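Local coordinates for DUF4973 domain-containing protein (Bacteroides thetaiotaomicron, PDB 4QNI), which is of unknown function but, as a two-domain protein of a gut bacterium, is thought to act as an auxiliary nutrient-binding protein, at residues A[24-29]-A[164-169]; A[170-175]-A[208-213]; A[218-223]-A[231-236]. All coordinates share one frame; numbering follows the deposited sequence.

Interaction 1: A[24-29]-A[164-169]; sequences VTNIYV and RIFPFN. With EDO (1,2-ethanediol), chain I.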
loop_
_atom_site.group_PDB
_atom_site.type_symbol
_atom_site.label_atom_id
_atom_site.label_comp_id
_atom_site.label_asym_id
_atom_site.label_seq_id
_atom_site.Cartn_x
_atom_site.Cartn_y
_atom_site.Cartn_z
ATOM N N VAL A 24 6.361 -12.595 -12.991
ATOM C CA VAL A 24 5.795 -13.737 -13.735
ATOM C C VAL A 24 4.282 -13.536 -13.936
ATOM O O VAL A 24 3.560 -13.345 -12.959
ATOM C CB VAL A 24 6.103 -15.097 -13.047
ATOM C CG1 VAL A 24 5.196 -16.199 -13.546
ATOM C CG2 VAL A 24 7.563 -15.499 -13.212
ATOM N N THR A 25 3.817 -13.584 -15.202
ATOM C CA THR A 25 2.403 -13.517 -15.589
ATOM C C THR A 25 1.933 -14.933 -15.918
ATOM O O THR A 25 2.556 -15.620 -16.714
ATOM C CB THR A 25 2.179 -12.573 -16.784
ATOM O OG1 THR A 25 2.763 -11.310 -16.509
ATOM C CG2 THR A 25 0.714 -12.399 -17.123
ATOM N N ASN A 26 0.824 -15.341 -15.325
ATOM C CA ASN A 26 0.240 -16.646 -15.523
ATOM C C ASN A 26 -0.693 -16.588 -16.722
ATOM O O ASN A 26 -1.577 -15.747 -16.779
ATOM C CB ASN A 26 -0.474 -17.100 -14.241
ATOM C CG ASN A 26 0.444 -17.611 -13.139
ATOM O OD1 ASN A 26 1.647 -17.814 -13.297
ATOM N ND2 ASN A 26 -0.111 -17.848 -11.974
ATOM N N ILE A 27 -0.455 -17.448 -17.712
ATOM C CA ILE A 27 -1.205 -17.504 -18.959
ATOM C C ILE A 27 -1.757 -18.913 -19.115
ATOM O O ILE A 27 -0.988 -19.883 -19.119
ATOM C CB ILE A 27 -0.247 -17.116 -20.121
ATOM C CG1 ILE A 27 0.233 -15.652 -20.049
ATOM C CG2 ILE A 27 -0.787 -17.474 -21.483
ATOM C CD1 ILE A 27 -0.791 -14.635 -19.982
ATOM N N TYR A 28 -3.061 -19.020 -19.310
ATOM C CA TYR A 28 -3.744 -20.291 -19.467
ATOM C C TYR A 28 -4.069 -20.479 -20.929
ATOM O O TYR A 28 -4.713 -19.635 -21.557
ATOM C CB TYR A 28 -4.993 -20.345 -18.556
ATOM C CG TYR A 28 -4.639 -20.581 -17.100
ATOM C CD1 TYR A 28 -4.593 -21.874 -16.574
ATOM C CD2 TYR A 28 -4.324 -19.516 -16.251
ATOM C CE1 TYR A 28 -4.245 -22.102 -15.239
ATOM C CE2 TYR A 28 -3.992 -19.731 -14.912
ATOM C CZ TYR A 28 -3.932 -21.027 -14.416
ATOM O OH TYR A 28 -3.596 -21.273 -13.100
ATOM N N VAL A 29 -3.554 -21.569 -21.480
ATOM C CA VAL A 29 -3.635 -21.928 -22.897
ATOM C C VAL A 29 -4.309 -23.310 -23.007
ATOM O O VAL A 29 -3.874 -24.221 -22.314
ATOM C CB VAL A 29 -2.212 -21.945 -23.559
ATOM C CG1 VAL A 29 -2.311 -22.124 -25.067
ATOM C CG2 VAL A 29 -1.385 -20.714 -23.205
ATOM N N ARG A 164 4.328 -17.579 -17.435
ATOM C CA ARG A 164 4.185 -18.914 -16.890
ATOM C C ARG A 164 3.047 -19.539 -17.658
ATOM O O ARG A 164 1.891 -19.080 -17.541
ATOM C CB ARG A 164 3.922 -18.917 -15.372
ATOM C CG ARG A 164 3.640 -20.318 -14.822
ATOM C CD ARG A 164 4.917 -21.083 -14.529
ATOM N NE ARG A 164 4.668 -22.460 -14.098
ATOM C CZ ARG A 164 4.545 -22.860 -12.832
ATOM N NH1 ARG A 164 4.560 -21.979 -11.845
ATOM N NH2 ARG A 164 4.366 -24.140 -12.552
ATOM N N ILE A 165 3.393 -20.485 -18.540
ATOM C CA ILE A 165 2.381 -21.102 -19.383
ATOM C C ILE A 165 1.764 -22.274 -18.703
ATOM O O ILE A 165 2.464 -23.238 -18.336
ATOM C CB ILE A 165 2.950 -21.533 -20.765
ATOM C CG1 ILE A 165 3.662 -20.354 -21.502
ATOM C CG2 ILE A 165 1.872 -22.220 -21.617
ATOM C CD1 ILE A 165 2.834 -19.177 -21.795
ATOM N N PHE A 166 0.450 -22.220 -18.578
ATOM C CA PHE A 166 -0.300 -23.374 -18.098
ATOM C C PHE A 166 -1.203 -23.930 -19.199
ATOM O O PHE A 166 -2.251 -23.336 -19.465
ATOM C CB PHE A 166 -1.167 -23.065 -16.860
ATOM C CG PHE A 166 -0.406 -22.810 -15.593
ATOM C CD1 PHE A 166 0.277 -23.842 -14.953
ATOM C CD2 PHE A 166 -0.350 -21.538 -15.045
ATOM C CE1 PHE A 166 0.995 -23.598 -13.777
ATOM C CE2 PHE A 166 0.358 -21.304 -13.866
ATOM C CZ PHE A 166 1.032 -22.331 -13.249
ATOM N N PRO A 167 -0.868 -25.075 -19.822
ATOM C CA PRO A 167 -1.882 -25.756 -20.645
ATOM C C PRO A 167 -3.068 -26.152 -19.758
ATOM O O PRO A 167 -2.890 -26.416 -18.562
ATOM C CB PRO A 167 -1.170 -27.028 -21.132
ATOM C CG PRO A 167 0.232 -26.878 -20.740
ATOM C CD PRO A 167 0.301 -25.940 -19.603
ATOM N N PHE A 168 -4.261 -26.192 -20.302
ATOM C CA PHE A 168 -5.363 -26.680 -19.489
ATOM C C PHE A 168 -6.196 -27.648 -20.281
ATOM O O PHE A 168 -6.374 -27.456 -21.481
ATOM C CB PHE A 168 -6.230 -25.554 -18.900
ATOM C CG PHE A 168 -6.988 -24.686 -19.873
ATOM C CD1 PHE A 168 -8.278 -25.030 -20.285
ATOM C CD2 PHE A 168 -6.444 -23.485 -20.330
ATOM C CE1 PHE A 168 -8.986 -24.211 -21.175
ATOM C CE2 PHE A 168 -7.168 -22.653 -21.197
ATOM C CZ PHE A 168 -8.435 -23.014 -21.597
ATOM N N ASN A 169 -6.708 -28.679 -19.609
ATOM C CA ASN A 169 -7.658 -29.618 -20.169
ATOM C C ASN A 169 -8.940 -29.446 -19.321
ATOM O O ASN A 169 -9.025 -28.482 -18.547
ATOM C CB ASN A 169 -7.086 -31.053 -20.195
ATOM C CG ASN A 169 -6.759 -31.646 -18.836
ATOM O OD1 ASN A 169 -7.181 -31.154 -17.790
ATOM N ND2 ASN A 169 -5.947 -32.690 -18.819
HETATM C C1 EDO I . -8.401 -30.119 -24.699
HETATM O O1 EDO I . -8.543 -31.210 -23.802
HETATM C C2 EDO I . -7.799 -28.858 -24.019
HETATM O O2 EDO I . -8.800 -28.076 -23.353
HETATM O O HOH W 1 3.662 -19.104 -11.336
#
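Tyr28 and Phe166 both set CG anti to their own carbonyl carbon (chi1 -76° and -70°), so that the two rings leave neighbouring strands in the same direction and lie side by side. The strands, 24-29 and 164-168, form a parallel pair within a mixed beta sheet, and the register sets Asn26 beside Arg164, Ile27 beside Ile165 and Tyr28 beside Phe166, the side chains of each pair on one face of the sheet. The ladder of five backbone bonds is straightest at Phe166 N to Ile27 O, 2.8 Å.

On the aromatic face the two rings are nearly parallel, 24° apart, but slid so far along each other that they barely overlap, their centroids 5.1 Å apart. Phe166 CD2 sits over one face of the Tyr28 ring toward its rim, while Tyr28 CE1 packs on Phe166 CB at 3.6 Å. Farther along, CD2 of Phe168 meets CB of Tyr28 at 3.9 Å, and the C-terminal Trp333 stacks on the Tyr28 ring. An alanine in place of Tyr28 would probably open a gap between Phe166, Phe168 and Trp333 and leave the Phe166 ring less restrained. On the other face, Ile165 CD1 lies 4.0 Å from Ile27 CG2, and Ile27 and Val29 also touch Tyr50 of strand 47-56, a member of a separate sheet.

Phe166 has a second flat neighbour in the guanidinium of Arg164, since its CZ lies over the centre of that group. A salt bridge from NH2 of the arginine to Glu225 probably steadies the guanidinium there. CG of Asn26 lies in the plane of the Phe166 ring, at its edge, and one water joins Asn26 OD1 to Arg164 NH1, 3.1 Å from each.

Interaction 2: A[170-175]-A[208-213]; sequences DYSGDY and GYVIDE. With EDO (1,2-ethanediol), chain F.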
loop_
_atom_site.group_PDB
_atom_site.type_symbol
_atom_site.label_atom_id
_atom_site.label_comp_id
_atom_site.label_asym_id
_atom_site.label_seq_id
_atom_site.Cartn_x
_atom_site.Cartn_y
_atom_site.Cartn_z
ATOM N N ASP A 170 -9.936 -30.335 -19.451
ATOM C CA ASP A 170 -11.187 -30.193 -18.683
ATOM C C ASP A 170 -11.010 -30.439 -17.184
ATOM O O ASP A 170 -11.927 -30.197 -16.431
ATOM C CB ASP A 170 -12.269 -31.178 -19.224
ATOM C CG ASP A 170 -12.724 -30.933 -20.656
ATOM O OD1 ASP A 170 -12.579 -29.796 -21.140
ATOM O OD2 ASP A 170 -13.265 -31.868 -21.274
ATOM N N TYR A 171 -9.859 -30.904 -16.746
ATOM C CA TYR A 171 -9.665 -31.389 -15.384
ATOM C C TYR A 171 -8.527 -30.756 -14.637
ATOM O O TYR A 171 -8.183 -31.238 -13.550
ATOM C CB TYR A 171 -9.376 -32.917 -15.470
ATOM C CG TYR A 171 -10.234 -33.652 -16.474
ATOM C CD1 TYR A 171 -11.574 -33.944 -16.201
ATOM C CD2 TYR A 171 -9.732 -34.001 -17.726
ATOM C CE1 TYR A 171 -12.393 -34.559 -17.161
ATOM C CE2 TYR A 171 -10.528 -34.650 -18.674
ATOM C CZ TYR A 171 -11.858 -34.921 -18.391
ATOM O OH TYR A 171 -12.631 -35.530 -19.348
ATOM N N SER A 172 -7.913 -29.722 -15.205
ATOM C CA SER A 172 -6.741 -29.133 -14.590
ATOM C C SER A 172 -7.004 -27.751 -14.013
ATOM O O SER A 172 -7.905 -27.034 -14.425
ATOM C CB SER A 172 -5.598 -29.066 -15.604
ATOM O OG SER A 172 -5.968 -28.225 -16.681
ATOM N N GLY A 173 -6.128 -27.372 -13.111
ATOM C CA GLY A 173 -6.154 -26.107 -12.421
ATOM C C GLY A 173 -5.837 -26.343 -10.966
ATOM O O GLY A 173 -5.339 -27.417 -10.591
ATOM N N ASP A 174 -6.174 -25.343 -10.139
ATOM C CA ASP A 174 -5.933 -25.377 -8.709
ATOM C C ASP A 174 -7.180 -25.879 -8.009
ATOM O O ASP A 174 -8.191 -25.176 -7.845
ATOM C CB ASP A 174 -5.442 -24.005 -8.175
ATOM C CG ASP A 174 -4.081 -23.568 -8.737
ATOM O OD1 ASP A 174 -3.423 -24.381 -9.419
ATOM O OD2 ASP A 174 -3.690 -22.415 -8.510
ATOM N N TYR A 175 -7.100 -27.139 -7.629
ATOM C CA TYR A 175 -8.162 -27.813 -6.893
ATOM C C TYR A 175 -8.186 -27.331 -5.473
ATOM O O TYR A 175 -7.151 -26.939 -4.941
ATOM C CB TYR A 175 -7.890 -29.328 -6.880
ATOM C CG TYR A 175 -8.317 -30.061 -8.124
ATOM C CD1 TYR A 175 -7.508 -30.077 -9.262
ATOM C CD2 TYR A 175 -9.457 -30.858 -8.122
ATOM C CE1 TYR A 175 -7.878 -30.801 -10.400
ATOM C CE2 TYR A 175 -9.807 -31.621 -9.228
ATOM C CZ TYR A 175 -9.042 -31.556 -10.380
ATOM O OH TYR A 175 -9.480 -32.236 -11.491
ATOM N N GLY A 208 -3.382 -29.241 -10.163
ATOM C CA GLY A 208 -3.549 -30.356 -11.087
ATOM C C GLY A 208 -2.955 -29.911 -12.402
ATOM O O GLY A 208 -3.479 -28.989 -13.023
ATOM N N TYR A 209 -1.821 -30.504 -12.801
ATOM C CA TYR A 209 -1.101 -30.141 -14.025
ATOM C C TYR A 209 -1.474 -31.017 -15.174
ATOM O O TYR A 209 -1.579 -32.225 -15.001
ATOM C CB TYR A 209 0.411 -30.287 -13.803
ATOM C CG TYR A 209 0.951 -29.495 -12.649
ATOM C CD1 TYR A 209 0.945 -30.013 -11.356
ATOM C CD2 TYR A 209 1.508 -28.235 -12.847
ATOM C CE1 TYR A 209 1.469 -29.287 -10.286
ATOM C CE2 TYR A 209 2.088 -27.533 -11.799
ATOM C CZ TYR A 209 2.067 -28.063 -10.522
ATOM O OH TYR A 209 2.574 -27.321 -9.491
ATOM N N VAL A 210 -1.551 -30.452 -16.368
ATOM C CA VAL A 210 -1.872 -31.238 -17.573
ATOM C C VAL A 210 -0.735 -32.198 -17.971
ATOM O O VAL A 210 0.449 -31.840 -17.914
ATOM C CB VAL A 210 -2.222 -30.305 -18.752
ATOM C CG1 VAL A 210 -2.383 -31.080 -20.048
ATOM C CG2 VAL A 210 -3.484 -29.547 -18.457
ATOM N N ILE A 211 -1.128 -33.419 -18.402
ATOM C CA ILE A 211 -0.254 -34.441 -19.006
ATOM C C ILE A 211 -0.702 -34.546 -20.460
ATOM O O ILE A 211 0.094 -34.338 -21.382
ATOM C CB ILE A 211 -0.220 -35.791 -18.254
ATOM C CG1 ILE A 211 0.599 -35.616 -16.952
ATOM C CG2 ILE A 211 0.393 -36.898 -19.161
ATOM C CD1 ILE A 211 0.727 -36.871 -16.067
ATOM N N ASP A 212 -1.982 -34.837 -20.652
ATOM C CA ASP A 212 -2.643 -34.851 -21.953
ATOM C C ASP A 212 -4.118 -34.428 -21.737
ATOM O O ASP A 212 -4.425 -33.839 -20.688
ATOM C CB ASP A 212 -2.478 -36.200 -22.672
ATOM C CG ASP A 212 -3.010 -37.421 -21.945
ATOM O OD1 ASP A 212 -3.972 -37.271 -21.138
ATOM O OD2 ASP A 212 -2.525 -38.540 -22.241
ATOM N N GLU A 213 -5.006 -34.676 -22.706
ATOM C CA GLU A 213 -6.423 -34.277 -22.623
ATOM C C GLU A 213 -7.217 -34.925 -21.492
ATOM O O GLU A 213 -8.194 -34.330 -21.030
ATOM C CB GLU A 213 -7.164 -34.618 -23.915
ATOM C CG GLU A 213 -6.774 -33.772 -25.099
ATOM C CD GLU A 213 -7.472 -34.136 -26.398
ATOM O OE1 GLU A 213 -8.258 -35.113 -26.423
ATOM O OE2 GLU A 213 -7.256 -33.411 -27.392
HETATM C C1 EDO F . -14.737 -28.463 -17.359
HETATM O O1 EDO F . -14.411 -28.284 -15.989
HETATM C C2 EDO F . -14.803 -27.082 -18.068
HETATM O O2 EDO F . -15.148 -27.242 -19.445
HETATM O O HOH W 2 -9.964 -32.526 -21.475
#
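Gly173 and Gly208 face each other as an antiparallel hydrogen-bonded pair, Gly208 N donating a hydrogen bond to Gly173 O at 2.7 Å and Gly173 N returning one to Gly208 O. Beside them, Ser172 CB rests 3.3 Å from Gly208 O, and its OG touches CG2 of Val210. At the far end the Tyr171 ring meets the chain edge-on, its CE2 being 3.3 Å from Glu213 O, an oxygen that also accepts a hydrogen bond from a water held by Asp170 N. The pair joins strand 173-176, at one margin of the C-terminal domain's ten-strand antiparallel sheet within this chain, to strand 205-210. Neither glycine has room for a side chain: at Gly173 the backbone angles would jam one against the preceding carbonyl, and at Gly208 it would run into CE1 of Tyr175. Next out, Tyr175 OH donates to Tyr171 O at 2.6 Å, tying the loop back onto the strand that follows it. Tyr171 is fixed at its tip by the hydroxyl's bond with Glu242 O, and Ser172 OG by its bond with Asn169 N. Glu213 turns its carboxylate toward the hydroxyls of Tyr40 and Ser32.

Interaction 3: A[218-223]-A[231-236]; sequences TYAGIV and RKYKIK. With EDO (1,2-ethanediol), chain E; EDO (1,2-ethanediol), chain G.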
loop_
_atom_site.group_PDB
_atom_site.type_symbol
_atom_site.label_atom_id
_atom_site.label_comp_id
_atom_site.label_asym_id
_atom_site.label_seq_id
_atom_site.Cartn_x
_atom_site.Cartn_y
_atom_site.Cartn_z
ATOM N N THR A 218 -0.786 -34.509 -9.861
ATOM C CA THR A 218 -0.627 -33.661 -8.680
ATOM C C THR A 218 0.682 -34.118 -8.041
ATOM O O THR A 218 1.126 -35.251 -8.297
ATOM C CB THR A 218 -1.805 -33.769 -7.675
ATOM O OG1 THR A 218 -1.670 -34.984 -6.927
ATOM C CG2 THR A 218 -3.235 -33.598 -8.299
ATOM N N TYR A 219 1.291 -33.304 -7.202
ATOM C CA TYR A 219 2.376 -33.832 -6.397
ATOM C C TYR A 219 1.735 -34.671 -5.258
ATOM O O TYR A 219 0.578 -34.430 -4.899
ATOM C CB TYR A 219 3.299 -32.733 -5.858
ATOM C CG TYR A 219 4.063 -32.050 -6.969
ATOM C CD1 TYR A 219 5.056 -32.725 -7.673
ATOM C CD2 TYR A 219 3.756 -30.749 -7.353
ATOM C CE1 TYR A 219 5.692 -32.136 -8.757
ATOM C CE2 TYR A 219 4.423 -30.133 -8.405
ATOM C CZ TYR A 219 5.387 -30.833 -9.108
ATOM O OH TYR A 219 6.066 -30.228 -10.126
ATOM N N ALA A 220 2.454 -35.691 -4.760
ATOM C CA ALA A 220 1.969 -36.561 -3.691
ATOM C C ALA A 220 1.742 -35.779 -2.398
ATOM O O ALA A 220 2.601 -35.005 -1.980
ATOM C CB ALA A 220 2.953 -37.704 -3.466
ATOM N N GLY A 221 0.559 -35.942 -1.825
ATOM C CA GLY A 221 0.139 -35.273 -0.603
ATOM C C GLY A 221 0.493 -33.807 -0.430
ATOM O O GLY A 221 -0.019 -32.938 -1.139
ATOM N N ILE A 222 1.368 -33.531 0.549
ATOM C CA ILE A 222 1.784 -32.177 0.950
ATOM C C ILE A 222 2.883 -31.608 0.069
ATOM O O ILE A 222 3.180 -30.414 0.176
ATOM C CB ILE A 222 2.195 -32.138 2.434
ATOM C CG1 ILE A 222 3.320 -33.145 2.725
ATOM C CG2 ILE A 222 0.971 -32.381 3.308
ATOM C CD1 ILE A 222 3.964 -32.906 3.921
ATOM N N VAL A 223 3.489 -32.446 -0.800
ATOM C CA VAL A 223 4.523 -31.985 -1.735
ATOM C C VAL A 223 3.868 -30.996 -2.700
ATOM O O VAL A 223 2.703 -31.167 -3.068
ATOM C CB VAL A 223 5.195 -33.167 -2.491
ATOM C CG1 VAL A 223 6.280 -32.680 -3.463
ATOM C CG2 VAL A 223 5.766 -34.193 -1.521
ATOM N N ARG A 231 9.787 -33.806 -8.332
ATOM C CA ARG A 231 9.811 -34.751 -9.456
ATOM C C ARG A 231 9.763 -36.221 -9.006
ATOM O O ARG A 231 9.292 -37.077 -9.760
ATOM C CB ARG A 231 11.032 -34.469 -10.357
ATOM C CG ARG A 231 11.017 -33.056 -10.985
ATOM C CD ARG A 231 12.375 -32.689 -11.567
ATOM N NE ARG A 231 12.431 -31.370 -12.209
ATOM C CZ ARG A 231 12.714 -30.222 -11.584
ATOM N NH1 ARG A 231 12.877 -30.195 -10.265
ATOM N NH2 ARG A 231 12.787 -29.082 -12.273
ATOM N N LYS A 232 10.199 -36.499 -7.771
ATOM C CA LYS A 232 10.152 -37.836 -7.183
ATOM C C LYS A 232 8.715 -38.188 -6.722
ATOM O O LYS A 232 8.440 -39.354 -6.447
ATOM C CB LYS A 232 11.118 -37.905 -5.967
ATOM C CG LYS A 232 12.435 -38.645 -6.196
ATOM C CD LYS A 232 13.293 -38.774 -4.902
ATOM C CE LYS A 232 12.944 -39.965 -4.014
ATOM N NZ LYS A 232 13.998 -40.253 -2.994
ATOM N N TYR A 233 7.809 -37.186 -6.636
ATOM C CA TYR A 233 6.467 -37.379 -6.073
ATOM C C TYR A 233 5.270 -37.017 -7.006
ATOM O O TYR A 233 4.280 -36.455 -6.522
ATOM C CB TYR A 233 6.387 -36.570 -4.766
ATOM C CG TYR A 233 7.482 -36.960 -3.796
ATOM C CD1 TYR A 233 7.392 -38.133 -3.046
ATOM C CD2 TYR A 233 8.635 -36.186 -3.664
ATOM C CE1 TYR A 233 8.407 -38.514 -2.177
ATOM C CE2 TYR A 233 9.661 -36.562 -2.796
ATOM C CZ TYR A 233 9.544 -37.730 -2.061
ATOM O OH TYR A 233 10.550 -38.121 -1.211
ATOM N N LYS A 234 5.307 -37.429 -8.297
ATOM C CA LYS A 234 4.178 -37.153 -9.208
ATOM C C LYS A 234 3.121 -38.268 -9.182
ATOM O O LYS A 234 3.423 -39.437 -9.461
ATOM C CB LYS A 234 4.648 -36.915 -10.649
ATOM C CG LYS A 234 5.550 -35.689 -10.777
ATOM C CD LYS A 234 6.370 -35.736 -12.049
ATOM C CE LYS A 234 5.618 -35.222 -13.250
ATOM N NZ LYS A 234 6.367 -35.530 -14.481
ATOM N N ILE A 235 1.867 -37.887 -8.881
ATOM C CA ILE A 235 0.735 -38.814 -8.840
ATOM C C ILE A 235 -0.178 -38.503 -10.044
ATOM O O ILE A 235 -0.759 -37.425 -10.115
ATOM C CB ILE A 235 -0.023 -38.731 -7.475
ATOM C CG1 ILE A 235 0.918 -38.890 -6.246
ATOM C CG2 ILE A 235 -1.204 -39.714 -7.436
ATOM C CD1 ILE A 235 1.915 -40.172 -6.196
ATOM N N LYS A 236 -0.290 -39.455 -10.975
ATOM C CA LYS A 236 -1.074 -39.318 -12.204
ATOM C C LYS A 236 -2.523 -39.621 -11.987
ATOM O O LYS A 236 -2.848 -40.599 -11.314
ATOM C CB LYS A 236 -0.531 -40.246 -13.299
ATOM C CG LYS A 236 0.825 -39.831 -13.863
ATOM C CD LYS A 236 1.451 -40.923 -14.753
ATOM C CE LYS A 236 0.716 -41.202 -16.055
ATOM N NZ LYS A 236 1.222 -42.428 -16.742
HETATM C C1 EDO E . -3.742 -35.113 -4.560
HETATM O O1 EDO E . -3.105 -36.373 -4.630
HETATM C C2 EDO E . -4.178 -34.826 -3.135
HETATM O O2 EDO E . -3.046 -34.583 -2.321
HETATM C C1 EDO G . 4.393 -36.421 -17.081
HETATM O O1 EDO G . 4.358 -35.096 -16.566
HETATM C C2 EDO G . 4.635 -36.406 -18.606
HETATM O O2 EDO G . 6.022 -36.224 -18.872
#
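Thr218 and Ile235 form an antiparallel hydrogen-bonded pair, with Ile235 N to Thr218 O at 2.8 Å and Thr218 N to Ile235 O at 2.9 Å. Tyr219 and Lys234 follow as a non-hydrogen-bonded pair, and then Ala220 N reaches Tyr233 O at 2.7 Å. Here strand 215-219 stops: a type II' turn from Ala220 to Val223, closed by Val223 N to Ala220 O, swings the chain aside. Gly221 takes the turn's positive phi, 42°. The contact is the end of the ladder next to the connection between two consecutive strands, a hairpin in which pairing gives way to turn and loop.

The apolar side chains gather around Ala220. Its CB lies 3.6 Å from Ile235 CG1 and 3.8 Å from Tyr233 CB, while Val223 crosses Tyr233 at about a right angle, its CG2 resting 4.0 Å from CG of the ring. The hydroxyl of Tyr233 is held elsewhere, by Ile299 N. Phe296, Tyr298 and Tyr294 of strand 282-298 cover Ala220, Val223 and Ile235 respectively.

On the face of Tyr219 and Lys234 the ring and the aliphatic chain run side by side, pointing the same way. Beyond this stem Lys234 bends about CG-CD (chi3 84°), and NZ pairs with Asp131, donates to an ethanediol and makes a cation-pi contact with Phe217. Thr218 OG1 donates to Tyr219 O at 3.1 Å, from well above the carbonyl plane.

The chemistry is therefore divided. Apolar groups bury one side against the sheet's own strand 282-298, whereas the ion pairs of Lys234 with Asp131, and of Arg231 with Glu134, link this end of the hairpin to residues just before strand 135-142 of the mixed sheet.

The three contacts follow one another along the chain, leading from the mixed sheet into the ten-strand sheet. Interactions 1 and 2, with centres about 11 Å apart, meet directly where the short loop after strand 160-168 leads to strand 173-176: Asn169 ND2 is 2.7 Å from Asp212 O, a probable hydrogen bond. Glu225 also relates them, pairing with Arg164 of the first and bonding to Tyr209 OH of the second. Interactions 2 and 3 share neighbouring strands, 205-210 and 215-219, and touch through Tyr209 OH and Tyr219 CE2, 3.5 Å apart. Interactions 1 and 3 do not touch, their nearest atoms about 7 Å and their centres about 20 Å apart. The bound ethanediols probably come from the crystallisation liquor and define no established binding site.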